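Local structure of MgGH51 (Meripilus giganteus, 6ZPY) at residues Thr4-Pro9 / Tyr523-Leu528. The protein probably hydrolyses the glycosidic bonds of terminal non-reducing alpha-L-arabinofuranosyl residues, releasing arabinose from arabinose-containing polysaccharides, as a fungal family GH51 alpha-L-arabinofuranosidase. Residues are numbered along the deposited sequence; the frame is centred on the assembly and turned at random.
Sequences TVNKNP and YLPSTL
Leu-524 lies against Val-5 and the carbonyls of Asn-6 and Lys-7, its CD1 4.2 Å from CG1 of Val-5. Branched aliphatics suit this buried pair, where Ile-539 also touches Val-5; with CG anti to the carbonyl carbon (chi1 -57°), Leu-524 spreads its methyls along the turn. Exposed Pro-9 closes the patch, and packing is tight here: Pro-9 CA makes a CA-H...O contact of 3.1 Å with Tyr-523 O, and Pro-525 CD comes within 3.4 Å of Asn-8 O. Pro-525 still offers its carbonyl: Asn-6 N donates to Pro-525 O at 2.8 Å. Thr-527 N bonds to Thr-4 O, and the two bonds flank Val-5 and Ser-526, a non-hydrogen-bonded antiparallel pair. This single bridge ties the N-terminal segment to the C-terminal beta domain, where strands 11-12 and 522-523 pair at one border of an antiparallel sheet. Partly exposed Thr-4, Asn-6 and Thr-527 form the open, watered side. Asn-6 makes an Asx turn, OD1 accepting Asn-8 N from well above its amide plane and Asn-8 ND2 from slightly off it; an alanine here would probably leave both donors without this acceptor. Thr-527 OG1, beside its own N (chi1 -52°), takes Thr-4 N-H at 2.9 Å in a backbone carbonyl's stead; a water on Thr-4 OG1 reaches it weakly.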
loop_
_atom_site.group_PDB
_atom_site.type_symbol
_atom_site.label_atom_id
_atom_site.label_comp_id
_atom_site.label_asym_id
_atom_site.label_seq_id
_atom_site.Cartn_x
_atom_site.Cartn_y
_atom_site.Cartn_z
ATOM N N THR A 4 -14.695 -30.918 -17.614
ATOM C CA THR A 4 -16.133 -30.742 -17.786
ATOM C C THR A 4 -16.574 -29.605 -16.890
ATOM O O THR A 4 -16.221 -29.626 -15.700
ATOM C CB THR A 4 -16.870 -32.049 -17.458
ATOM O OG1 THR A 4 -16.355 -33.022 -18.359
ATOM C CG2 THR A 4 -18.356 -31.898 -17.646
ATOM N N VAL A 5 -17.306 -28.668 -17.436
ATOM C CA VAL A 5 -17.779 -27.463 -16.733
ATOM C C VAL A 5 -19.254 -27.667 -16.410
ATOM O O VAL A 5 -20.020 -27.850 -17.323
ATOM C CB VAL A 5 -17.559 -26.229 -17.606
ATOM C CG1 VAL A 5 -18.022 -24.984 -16.873
ATOM C CG2 VAL A 5 -16.108 -26.161 -18.046
ATOM N N ASN A 6 -19.625 -27.655 -15.143
ATOM C CA ASN A 6 -21.053 -27.742 -14.733
ATOM C C ASN A 6 -21.695 -26.379 -15.073
ATOM O O ASN A 6 -21.148 -25.331 -14.694
ATOM C CB ASN A 6 -21.132 -28.224 -13.263
ATOM C CG ASN A 6 -22.507 -28.518 -12.653
ATOM O OD1 ASN A 6 -23.559 -28.488 -13.305
ATOM N ND2 ASN A 6 -22.514 -28.794 -11.350
ATOM N N LYS A 7 -22.903 -26.365 -15.629
ATOM C CA LYS A 7 -23.648 -25.089 -15.827
ATOM C C LYS A 7 -24.234 -24.586 -14.506
ATOM O O LYS A 7 -24.438 -23.356 -14.382
ATOM C CB LYS A 7 -24.754 -25.190 -16.875
ATOM C CG LYS A 7 -25.945 -26.068 -16.513
ATOM C CD LYS A 7 -27.197 -25.738 -17.328
ATOM C CE LYS A 7 -28.437 -26.451 -16.838
ATOM N NZ LYS A 7 -28.762 -27.628 -17.689
ATOM N N ASN A 8 -24.493 -25.468 -13.542
ATOM C CA ASN A 8 -25.176 -25.054 -12.290
ATOM C C ASN A 8 -24.145 -24.517 -11.311
ATOM O O ASN A 8 -23.271 -25.250 -10.902
ATOM C CB ASN A 8 -25.948 -26.233 -11.714
ATOM C CG ASN A 8 -26.932 -26.755 -12.731
ATOM O OD1 ASN A 8 -27.873 -26.049 -13.102
ATOM N ND2 ASN A 8 -26.658 -27.935 -13.249
ATOM N N PRO A 9 -24.234 -23.253 -10.890
ATOM C CA PRO A 9 -23.242 -22.735 -9.953
ATOM C C PRO A 9 -23.352 -23.404 -8.583
ATOM O O PRO A 9 -24.474 -23.794 -8.161
ATOM C CB PRO A 9 -23.562 -21.246 -9.814
ATOM C CG PRO A 9 -24.534 -20.933 -10.934
ATOM C CD PRO A 9 -25.216 -22.234 -11.293
ATOM N N TYR A 523 -19.654 -19.323 -9.154
ATOM C CA TYR A 523 -18.612 -20.343 -9.284
ATOM C C TYR A 523 -19.186 -21.551 -9.996
ATOM O O TYR A 523 -20.204 -22.095 -9.536
ATOM C CB TYR A 523 -17.997 -20.734 -7.953
ATOM C CG TYR A 523 -16.951 -21.780 -8.133
ATOM C CD1 TYR A 523 -15.715 -21.420 -8.641
ATOM C CD2 TYR A 523 -17.181 -23.126 -7.895
ATOM C CE1 TYR A 523 -14.744 -22.364 -8.904
ATOM C CE2 TYR A 523 -16.214 -24.091 -8.149
ATOM C CZ TYR A 523 -14.995 -23.701 -8.686
ATOM O OH TYR A 523 -14.031 -24.610 -8.977
ATOM N N LEU A 524 -18.590 -21.943 -11.099
ATOM C CA LEU A 524 -19.009 -23.129 -11.879
ATOM C C LEU A 524 -18.087 -24.296 -11.571
ATOM O O LEU A 524 -16.901 -24.347 -11.919
ATOM C CB LEU A 524 -18.983 -22.805 -13.371
ATOM C CG LEU A 524 -19.840 -21.622 -13.815
ATOM C CD1 LEU A 524 -19.874 -21.599 -15.309
ATOM C CD2 LEU A 524 -21.257 -21.689 -13.242
ATOM N N PRO A 525 -18.609 -25.330 -10.889
ATOM C CA PRO A 525 -17.780 -26.482 -10.588
ATOM C C PRO A 525 -17.292 -27.106 -11.886
ATOM O O PRO A 525 -17.970 -27.068 -12.905
ATOM C CB PRO A 525 -18.702 -27.439 -9.824
ATOM C CG PRO A 525 -19.779 -26.567 -9.283
ATOM C CD PRO A 525 -19.947 -25.425 -10.260
ATOM N N SER A 526 -16.110 -27.666 -11.809
ATOM C CA SER A 526 -15.507 -28.345 -12.960
ATOM C C SER A 526 -14.761 -29.546 -12.446
ATOM O O SER A 526 -14.538 -29.640 -11.246
ATOM C CB SER A 526 -14.575 -27.410 -13.699
ATOM O OG SER A 526 -13.532 -26.901 -12.865
ATOM N N THR A 527 -14.333 -30.393 -13.350
ATOM C CA THR A 527 -13.383 -31.480 -13.060
ATOM C C THR A 527 -12.310 -30.906 -12.134
ATOM O O THR A 527 -11.738 -29.853 -12.422
ATOM C CB THR A 527 -12.751 -31.981 -14.351
ATOM O OG1 THR A 527 -13.803 -32.298 -15.265
ATOM C CG2 THR A 527 -11.815 -33.151 -14.107
ATOM N N LEU A 528 -12.003 -31.576 -11.052
ATOM C CA LEU A 528 -10.999 -31.076 -10.121
ATOM C C LEU A 528 -9.626 -31.288 -10.717
ATOM O O LEU A 528 -9.289 -32.357 -11.220
ATOM C CB LEU A 528 -11.109 -31.794 -8.785
ATOM C CG LEU A 528 -12.365 -31.440 -7.971
ATOM C CD1 LEU A 528 -12.461 -32.349 -6.765
ATOM C CD2 LEU A 528 -12.378 -29.992 -7.516
HETATM O O HOH W 1 -14.114 -34.472 -17.739
#